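Long-range contacts in phospholethanolamine N-methyltransferase 2 (Haemonchus contortus, PDB 4KRI), which probably transfers methyl groups from S-adenosylmethionine to phosphomonomethylethanolamine on the nematode route to phosphocholine: residues A[29-33]-A[52-58]; A[61-67]-A[93-99]; A[118-122]-A[158-162]. One frame throughout, in Å; residues are numbered along the deposited sequence.

Contact 1 of 3, residues A[29-33]-A[52-58]; sequences LCPQD and CKEVDSL
Leu29 ends strand 25-29 and forms a parallel bridge with Cys52, the end of strand 48-52 (CA to CA 5.0 Å). Its backbone is extended (phi/psi -113/110), and its CA lies 3.4 Å from Cys52 O in a CA-H...O contact. With chi1 t and chi2 p, the Leu29 side chain reaches over the chain into the 3-10 segment that begins at Val55: Leu29 CD1 lies 4.1 Å from Cys52 SG and 3.7 Å from Glu54 C, Leu29 CD2 4.2 Å from both Val55 CB and Leu58 CD1. Cys30 N donates to Cys52 O (3.1 Å, 161°), the only hydrogen bond between the two segments. This pairing is consistent with the C-terminal ends of the first two parallel strands of a Rossmann-like methyltransferase domain, joined through helix 33-40, although S-adenosylhomocysteine binds further along the chain. Past the strand end, Pro31 turns the chain (phi/psi -73/-20), yet the backbones stay close, Pro31 CA 4.3 Å from Lys53 CA and Pro31 CB 3.9 Å from Lys53 O. Gln32 takes the N-cap position of helix 33-40, and Asp33 OD2 makes a long salt bridge to Lys53 NZ (3.8 Å), its stronger partner being Arg36.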
loop_
_atom_site.group_PDB
_atom_site.type_symbol
_atom_site.label_atom_id
_atom_site.label_comp_id
_atom_site.label_asym_id
_atom_site.label_seq_id
_atom_site.Cartn_x
_atom_site.Cartn_y
_atom_site.Cartn_z
ATOM N N LEU A 29 22.866 -3.139 13.194
ATOM C CA LEU A 29 23.331 -1.800 13.526
ATOM C C LEU A 29 22.279 -1.199 14.442
ATOM O O LEU A 29 21.160 -0.920 14.004
ATOM C CB LEU A 29 23.491 -0.954 12.260
ATOM C CG LEU A 29 23.677 0.560 12.425
ATOM C CD1 LEU A 29 24.868 0.884 13.306
ATOM C CD2 LEU A 29 23.835 1.216 11.051
ATOM N N CYS A 30 22.626 -1.031 15.714
ATOM C CA CYS A 30 21.659 -0.608 16.717
ATOM C C CYS A 30 22.423 -0.021 17.884
ATOM O O CYS A 30 23.142 -0.743 18.580
ATOM C CB CYS A 30 20.828 -1.808 17.179
ATOM S SG CYS A 30 19.478 -1.432 18.339
ATOM N N PRO A 31 22.279 1.295 18.101
ATOM C CA PRO A 31 23.063 1.955 19.153
ATOM C C PRO A 31 22.595 1.609 20.568
ATOM O O PRO A 31 23.366 1.786 21.515
ATOM C CB PRO A 31 22.851 3.444 18.861
ATOM C CG PRO A 31 21.531 3.507 18.171
ATOM C CD PRO A 31 21.445 2.248 17.344
ATOM N N GLN A 32 21.362 1.127 20.717
ATOM C CA GLN A 32 20.852 0.781 22.049
ATOM C C GLN A 32 21.062 -0.705 22.367
ATOM O O GLN A 32 20.467 -1.578 21.735
ATOM C CB GLN A 32 19.376 1.176 22.181
ATOM C CG GLN A 32 18.695 0.695 23.463
ATOM C CD GLN A 32 19.364 1.193 24.740
ATOM O OE1 GLN A 32 19.740 0.396 25.605
ATOM N NE2 GLN A 32 19.494 2.512 24.874
ATOM N N ASP A 33 21.908 -0.986 23.357
ATOM C CA ASP A 33 22.381 -2.349 23.603
ATOM C C ASP A 33 21.289 -3.364 23.943
ATOM O O ASP A 33 21.347 -4.516 23.511
ATOM C CB ASP A 33 23.466 -2.341 24.685
ATOM C CG ASP A 33 24.700 -1.572 24.257
ATOM O OD1 ASP A 33 25.190 -0.739 25.053
ATOM O OD2 ASP A 33 25.175 -1.803 23.121
ATOM N N CYS A 52 27.126 -3.660 15.361
ATOM C CA CYS A 52 27.835 -2.407 15.544
ATOM C C CYS A 52 26.899 -1.298 15.983
ATOM O O CYS A 52 25.679 -1.430 15.895
ATOM C CB CYS A 52 28.605 -2.019 14.288
ATOM S SG CYS A 52 27.665 -2.028 12.755
ATOM N N LYS A 53 27.482 -0.204 16.457
ATOM C CA LYS A 53 26.701 0.853 17.085
ATOM C C LYS A 53 26.800 2.186 16.347
ATOM O O LYS A 53 26.116 3.149 16.696
ATOM C CB LYS A 53 27.133 0.990 18.549
ATOM C CG LYS A 53 27.101 -0.345 19.292
ATOM C CD LYS A 53 27.873 -0.309 20.601
ATOM C CE LYS A 53 27.313 0.735 21.551
ATOM N NZ LYS A 53 27.981 0.706 22.886
ATOM N N GLU A 54 27.637 2.233 15.315
ATOM C CA GLU A 54 27.746 3.417 14.458
ATOM C C GLU A 54 27.869 2.965 13.017
ATOM O O GLU A 54 28.363 1.866 12.751
ATOM C CB GLU A 54 28.973 4.258 14.838
ATOM C CG GLU A 54 28.691 5.408 15.797
ATOM C CD GLU A 54 29.938 6.234 16.114
ATOM O OE1 GLU A 54 30.709 6.546 15.178
ATOM O OE2 GLU A 54 30.149 6.564 17.302
ATOM N N VAL A 55 27.443 3.803 12.077
ATOM C CA VAL A 55 27.429 3.362 10.684
ATOM C C VAL A 55 28.830 3.151 10.108
ATOM O O VAL A 55 29.017 2.323 9.222
ATOM C CB VAL A 55 26.514 4.234 9.759
ATOM C CG1 VAL A 55 25.723 5.245 10.566
ATOM C CG2 VAL A 55 27.308 4.890 8.629
ATOM N N ASP A 56 29.828 3.856 10.632
ATOM C CA ASP A 56 31.174 3.682 10.097
ATOM C C ASP A 56 31.720 2.272 10.341
ATOM O O ASP A 56 32.607 1.807 9.621
ATOM C CB ASP A 56 32.121 4.761 10.623
ATOM C CG ASP A 56 31.912 6.093 9.929
ATOM O OD1 ASP A 56 32.603 6.345 8.918
ATOM O OD2 ASP A 56 31.047 6.876 10.378
ATOM N N SER A 57 31.160 1.581 11.331
ATOM C CA SER A 57 31.552 0.201 11.592
ATOM C C SER A 57 30.976 -0.764 10.549
ATOM O O SER A 57 31.323 -1.937 10.534
ATOM C CB SER A 57 31.140 -0.226 13.001
ATOM O OG SER A 57 31.651 0.655 13.979
ATOM N N LEU A 58 30.119 -0.274 9.659
ATOM C CA LEU A 58 29.585 -1.150 8.602
ATOM C C LEU A 58 30.685 -1.600 7.644
ATOM O O LEU A 58 30.505 -2.565 6.891
ATOM C CB LEU A 58 28.458 -0.473 7.816
ATOM C CG LEU A 58 27.103 -0.310 8.507
ATOM C CD1 LEU A 58 26.199 0.553 7.635
ATOM C CD2 LEU A 58 26.446 -1.661 8.737
#

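Contact 2 of 3, residues A[61-67]-A[93-99]; sequences LSNLDAL and SLRTDGV
Two parallel bridges, Leu64 with Leu94 (CA to CA 4.6 Å) and Ala66 with Val99 (4.7 Å), join 61-67 to 93-99, with a corner at Asp65 and a type II turn, Arg95 to Gly98, between them. They sit at the entry to both strands of a beta-alpha-beta unit, strand 64-70, helix 80-93 and parallel strand 98-105, of the Rossmann-like sheet. Asn63, left-handed helical (phi/psi 55/36), leads into the first bridge, where Leu64 N donates to Ser93 O (3.0 Å) and Arg95 N to Leu64 O (2.9 Å). Past the corner, Val99 N donates to Asp65 O (3.0 Å) and Leu67 N to Val99 O (2.9 Å), all four at 163-167°. Gly98 N closes the turn on Arg95 O (2.8 Å), against which a CB at Gly98 would clash. Leu94 (chi1 m, chi2 t) places CD2 3.9 Å from both Leu64 CB and Leu67 CB. Ser93 OG bonds to Ala90 O, and Leu94 O accepts from Lys163. Asp65 OD2 accepts from Gln25 N and a water (2.7 Å), which also donates to Asn63 O (2.8 Å) and accepts from Arg95 NH1 (3.1 Å). Asp65 OD1 lies over one face of the Arg95 guanidinium, 3.7 Å from Arg95 NE: a long, purely electrostatic salt bridge. Pairing thus rests on main-chain bonds needing no particular side chain, while charge and a shared water link the Arg95 head.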
loop_
_atom_site.group_PDB
_atom_site.type_symbol
_atom_site.label_atom_id
_atom_site.label_comp_id
_atom_site.label_asym_id
_atom_site.label_seq_id
_atom_site.Cartn_x
_atom_site.Cartn_y
_atom_site.Cartn_z
ATOM N N LEU A 61 31.594 -5.189 8.116
ATOM C CA LEU A 61 30.594 -6.193 7.770
ATOM C C LEU A 61 30.576 -6.481 6.271
ATOM O O LEU A 61 30.679 -5.562 5.450
ATOM C CB LEU A 61 29.210 -5.729 8.226
ATOM C CG LEU A 61 28.751 -6.080 9.649
ATOM C CD1 LEU A 61 29.814 -5.843 10.679
ATOM C CD2 LEU A 61 27.516 -5.280 10.009
ATOM N N SER A 62 30.446 -7.760 5.911
ATOM C CA SER A 62 30.361 -8.150 4.505
ATOM C C SER A 62 29.677 -9.504 4.361
ATOM O O SER A 62 29.529 -10.233 5.343
ATOM C CB SER A 62 31.752 -8.210 3.860
ATOM O OG SER A 62 32.468 -9.349 4.303
ATOM N N ASN A 63 29.268 -9.826 3.135
ATOM C CA ASN A 63 28.648 -11.117 2.832
ATOM C C ASN A 63 27.431 -11.408 3.725
ATOM O O ASN A 63 27.182 -12.556 4.114
ATOM C CB ASN A 63 29.681 -12.248 2.943
ATOM C CG ASN A 63 29.302 -13.472 2.123
ATOM O OD1 ASN A 63 28.873 -13.359 0.972
ATOM N ND2 ASN A 63 29.457 -14.650 2.717
ATOM N N LEU A 64 26.673 -10.370 4.059
ATOM C CA LEU A 64 25.522 -10.549 4.948
ATOM C C LEU A 64 24.306 -11.047 4.190
ATOM O O LEU A 64 24.030 -10.604 3.071
ATOM C CB LEU A 64 25.139 -9.238 5.630
ATOM C CG LEU A 64 26.175 -8.576 6.539
ATOM C CD1 LEU A 64 25.540 -7.331 7.129
ATOM C CD2 LEU A 64 26.606 -9.512 7.657
ATOM N N ASP A 65 23.564 -11.955 4.812
ATOM C CA ASP A 65 22.261 -12.334 4.271
ATOM C C ASP A 65 21.167 -11.371 4.716
ATOM O O ASP A 65 20.149 -11.231 4.050
ATOM C CB ASP A 65 21.931 -13.762 4.693
ATOM C CG ASP A 65 22.975 -14.748 4.213
ATOM O OD1 ASP A 65 23.000 -15.032 2.986
ATOM O OD2 ASP A 65 23.786 -15.219 5.046
ATOM N N ALA A 66 21.368 -10.709 5.848
ATOM C CA ALA A 66 20.408 -9.729 6.330
ATOM C C ALA A 66 21.145 -8.713 7.160
ATOM O O ALA A 66 22.078 -9.047 7.890
ATOM C CB ALA A 66 19.312 -10.389 7.171
ATOM N N LEU A 67 20.712 -7.469 7.028
ATOM C CA LEU A 67 21.216 -6.381 7.831
ATOM C C LEU A 67 20.006 -5.734 8.479
ATOM O O LEU A 67 19.090 -5.279 7.782
ATOM C CB LEU A 67 21.905 -5.366 6.922
ATOM C CG LEU A 67 22.386 -4.088 7.609
ATOM C CD1 LEU A 67 23.404 -4.390 8.709
ATOM C CD2 LEU A 67 22.974 -3.161 6.569
ATOM N N SER A 93 27.745 -4.121 2.349
ATOM C CA SER A 93 27.795 -5.160 3.373
ATOM C C SER A 93 26.948 -6.380 3.018
ATOM O O SER A 93 27.182 -7.476 3.540
ATOM C CB SER A 93 27.309 -4.608 4.711
ATOM O OG SER A 93 25.888 -4.599 4.737
ATOM N N LEU A 94 25.959 -6.189 2.147
ATOM C CA LEU A 94 25.001 -7.256 1.833
ATOM C C LEU A 94 25.402 -8.074 0.623
ATOM O O LEU A 94 25.956 -7.542 -0.335
ATOM C CB LEU A 94 23.608 -6.668 1.569
ATOM C CG LEU A 94 22.860 -6.194 2.818
ATOM C CD1 LEU A 94 21.730 -5.250 2.417
ATOM C CD2 LEU A 94 22.304 -7.377 3.605
ATOM N N ARG A 95 25.123 -9.373 0.673
ATOM C CA ARG A 95 25.159 -10.200 -0.533
ATOM C C ARG A 95 24.043 -9.778 -1.469
ATOM O O ARG A 95 23.026 -9.242 -1.027
ATOM C CB ARG A 95 24.921 -11.668 -0.175
ATOM C CG ARG A 95 25.997 -12.273 0.686
ATOM C CD ARG A 95 25.582 -13.649 1.205
ATOM N NE ARG A 95 25.285 -14.577 0.114
ATOM C CZ ARG A 95 25.622 -15.863 0.120
ATOM N NH1 ARG A 95 26.263 -16.372 1.165
ATOM N NH2 ARG A 95 25.317 -16.640 -0.913
ATOM N N THR A 96 24.195 -10.048 -2.764
ATOM C CA THR A 96 23.067 -9.854 -3.665
ATOM C C THR A 96 21.907 -10.735 -3.179
ATOM O O THR A 96 22.122 -11.872 -2.747
ATOM C CB THR A 96 23.440 -10.152 -5.132
ATOM O OG1 THR A 96 24.438 -9.211 -5.556
ATOM C CG2 THR A 96 22.212 -10.021 -6.036
ATOM N N ASP A 97 20.704 -10.168 -3.217
ATOM C CA ASP A 97 19.465 -10.753 -2.663
ATOM C C ASP A 97 19.388 -10.668 -1.141
ATOM O O ASP A 97 18.416 -11.134 -0.547
ATOM C CB ASP A 97 19.235 -12.200 -3.109
ATOM C CG ASP A 97 19.195 -12.352 -4.608
ATOM O OD1 ASP A 97 18.661 -11.451 -5.287
ATOM O OD2 ASP A 97 19.706 -13.379 -5.100
ATOM N N GLY A 98 20.394 -10.067 -0.518
ATOM C CA GLY A 98 20.379 -9.863 0.923
ATOM C C GLY A 98 19.308 -8.857 1.305
ATOM O O GLY A 98 18.936 -8.002 0.501
ATOM N N VAL A 99 18.797 -8.960 2.528
ATOM C CA VAL A 99 17.643 -8.171 2.924
ATOM C C VAL A 99 18.056 -7.102 3.928
ATOM O O VAL A 99 18.795 -7.384 4.866
ATOM C CB VAL A 99 16.576 -9.070 3.572
ATOM C CG1 VAL A 99 15.384 -8.234 4.040
ATOM C CG2 VAL A 99 16.129 -10.141 2.585
HETATM O O HOH W 1 26.301 -15.239 4.028
#

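Contact 3 of 3, residues A[118-122]-A[158-162]; sequences LTDYF and IWTLM
Helix 118-122 lies almost parallel to strand 158-162, with axes 11.0 Å apart at an angle of 15° (signed -15°). Side chains bridge that gap, since the nearest CA pairs are Thr119 with Trp159 (8.0 Å) and Phe122 with Leu161 (8.6 Å). The one hydrogen bond across the segments runs from Trp159 NE1 to Thr119 OG1 (2.8 Å, 163°). Thr119, chi1 m, also bonds through OG1 to Met115 O one helical turn back, so its buried hydroxyl both accepts and donates. The aromatic contact is a T-shaped pair: the edge of the Phe122 ring (chi1 m, chi2 -30°) points at the face of the five-membered ring of Trp159 (chi1 -76°, chi2 -101°), with centroids 5.2 Å apart and planes at 88°. Apolar packing completes the interface, Leu118 CB lying 4.0 Å from Trp159 CZ2 and Phe122 CD2 4.0 Å from Leu161 CD1. Strand alternation explains the selection, because the CA-to-CB bonds of Trp159 and Leu161 point toward the helix, whereas Ile158 and Thr160 pack against helix 5-18 across the sheet. Strands 98-105 and 132-143 flank strand 156-166 and run antiparallel to it; helix 114-124 connects them in a beta-alpha-beta crossover over that middle strand, as expected for the late strands of a Rossmann-like methyltransferase fold.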
loop_
_atom_site.group_PDB
_atom_site.type_symbol
_atom_site.label_atom_id
_atom_site.label_comp_id
_atom_site.label_asym_id
_atom_site.label_seq_id
_atom_site.Cartn_x
_atom_site.Cartn_y
_atom_site.Cartn_z
ATOM N N LEU A 118 11.772 9.260 1.878
ATOM C CA LEU A 118 12.816 8.293 2.194
ATOM C C LEU A 118 12.678 7.055 1.312
ATOM O O LEU A 118 13.673 6.553 0.767
ATOM C CB LEU A 118 12.760 7.914 3.673
ATOM C CG LEU A 118 13.387 8.923 4.627
ATOM C CD1 LEU A 118 13.172 8.454 6.049
ATOM C CD2 LEU A 118 14.880 9.064 4.333
ATOM N N THR A 119 11.446 6.578 1.145
ATOM C CA THR A 119 11.205 5.396 0.326
ATOM C C THR A 119 11.678 5.632 -1.100
ATOM O O THR A 119 12.354 4.780 -1.692
ATOM C CB THR A 119 9.718 5.009 0.342
ATOM O OG1 THR A 119 9.302 4.846 1.704
ATOM C CG2 THR A 119 9.487 3.706 -0.413
ATOM N N ASP A 120 11.354 6.798 -1.649
ATOM C CA ASP A 120 11.804 7.124 -3.000
ATOM C C ASP A 120 13.326 7.214 -3.063
ATOM O O ASP A 120 13.943 6.763 -4.025
ATOM C CB ASP A 120 11.180 8.439 -3.480
ATOM C CG ASP A 120 9.716 8.292 -3.859
ATOM O OD1 ASP A 120 9.267 7.151 -4.113
ATOM O OD2 ASP A 120 9.014 9.328 -3.916
ATOM N N TYR A 121 13.931 7.783 -2.027
ATOM C CA TYR A 121 15.379 7.946 -1.991
ATOM C C TYR A 121 16.083 6.587 -2.025
ATOM O O TYR A 121 17.051 6.396 -2.762
ATOM C CB TYR A 121 15.783 8.708 -0.732
ATOM C CG TYR A 121 17.111 9.423 -0.835
ATOM C CD1 TYR A 121 17.170 10.752 -1.227
ATOM C CD2 TYR A 121 18.300 8.776 -0.530
ATOM C CE1 TYR A 121 18.374 11.418 -1.317
ATOM C CE2 TYR A 121 19.515 9.434 -0.624
ATOM C CZ TYR A 121 19.544 10.755 -1.018
ATOM O OH TYR A 121 20.741 11.430 -1.112
ATOM N N PHE A 122 15.598 5.653 -1.212
ATOM C CA PHE A 122 16.155 4.303 -1.177
ATOM C C PHE A 122 15.956 3.609 -2.525
ATOM O O PHE A 122 16.826 2.860 -2.989
ATOM C CB PHE A 122 15.461 3.475 -0.091
ATOM C CG PHE A 122 15.715 3.958 1.304
ATOM C CD1 PHE A 122 16.904 4.590 1.631
ATOM C CD2 PHE A 122 14.756 3.774 2.296
ATOM C CE1 PHE A 122 17.143 5.029 2.924
ATOM C CE2 PHE A 122 14.986 4.212 3.584
ATOM C CZ PHE A 122 16.183 4.847 3.897
ATOM N N ILE A 158 9.074 0.513 9.437
ATOM C CA ILE A 158 10.024 -0.543 9.101
ATOM C C ILE A 158 10.039 -0.680 7.589
ATOM O O ILE A 158 9.010 -0.981 6.987
ATOM C CB ILE A 158 9.585 -1.890 9.666
ATOM C CG1 ILE A 158 9.395 -1.794 11.186
ATOM C CG2 ILE A 158 10.616 -2.980 9.321
ATOM C CD1 ILE A 158 8.619 -2.974 11.764
ATOM N N TRP A 159 11.191 -0.461 6.969
ATOM C CA TRP A 159 11.316 -0.734 5.537
ATOM C C TRP A 159 11.881 -2.126 5.354
ATOM O O TRP A 159 12.806 -2.519 6.050
ATOM C CB TRP A 159 12.283 0.262 4.867
ATOM C CG TRP A 159 11.737 1.633 4.633
ATOM C CD1 TRP A 159 11.257 2.137 3.454
ATOM C CD2 TRP A 159 11.641 2.691 5.587
ATOM N NE1 TRP A 159 10.863 3.450 3.627
ATOM C CE2 TRP A 159 11.083 3.807 4.930
ATOM C CE3 TRP A 159 11.970 2.804 6.943
ATOM C CZ2 TRP A 159 10.848 5.021 5.581
ATOM C CZ3 TRP A 159 11.732 4.002 7.586
ATOM C CH2 TRP A 159 11.174 5.093 6.905
ATOM N N THR A 160 11.342 -2.863 4.395
ATOM C CA THR A 160 11.925 -4.137 3.987
ATOM C C THR A 160 12.401 -3.935 2.560
ATOM O O THR A 160 11.586 -3.671 1.683
ATOM C CB THR A 160 10.863 -5.264 3.992
ATOM O OG1 THR A 160 10.367 -5.457 5.328
ATOM C CG2 THR A 160 11.483 -6.576 3.524
ATOM N N LEU A 161 13.711 -4.054 2.332
ATOM C CA LEU A 161 14.304 -3.821 1.003
ATOM C C LEU A 161 15.262 -4.958 0.683
ATOM O O LEU A 161 15.784 -5.596 1.592
ATOM C CB LEU A 161 15.086 -2.500 1.019
ATOM C CG LEU A 161 14.350 -1.248 1.508
ATOM C CD1 LEU A 161 15.339 -0.104 1.746
ATOM C CD2 LEU A 161 13.291 -0.828 0.511
ATOM N N MET A 162 15.501 -5.215 -0.602
ATOM C CA MET A 162 16.404 -6.297 -0.991
ATOM C C MET A 162 17.460 -5.780 -1.957
ATOM O O MET A 162 17.140 -5.033 -2.886
ATOM C CB MET A 162 15.591 -7.424 -1.651
ATOM C CG MET A 162 16.397 -8.660 -2.018
ATOM S SD MET A 162 15.358 -10.117 -2.335
ATOM C CE MET A 162 13.720 -9.387 -2.140
#

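In the fold
All three contacts belong to one sheet and its flanking elements, but their chemistry changes from its margin inward. Contacts 1 and 2 are partly buried, and their centres lie about 30 and 26 Å from the centre of the chain; parallel backbones pair through one hydrogen bond in contact 1, four in contact 2, with Lys53 and Arg95 on the exposed side, in long salt bridges to Asp33 and Asp65. They touch through Leu58 CD2 and Leu67 CD1, 4.1 Å apart. Contact 3, whose centre lies about 13 Å from that of the chain, is wholly buried and rests on side chains between helix and sheet. Contacts 2 and 3 meet where strands 98-105 and 156-166 are neighbours; contacts 1 and 3 do not touch.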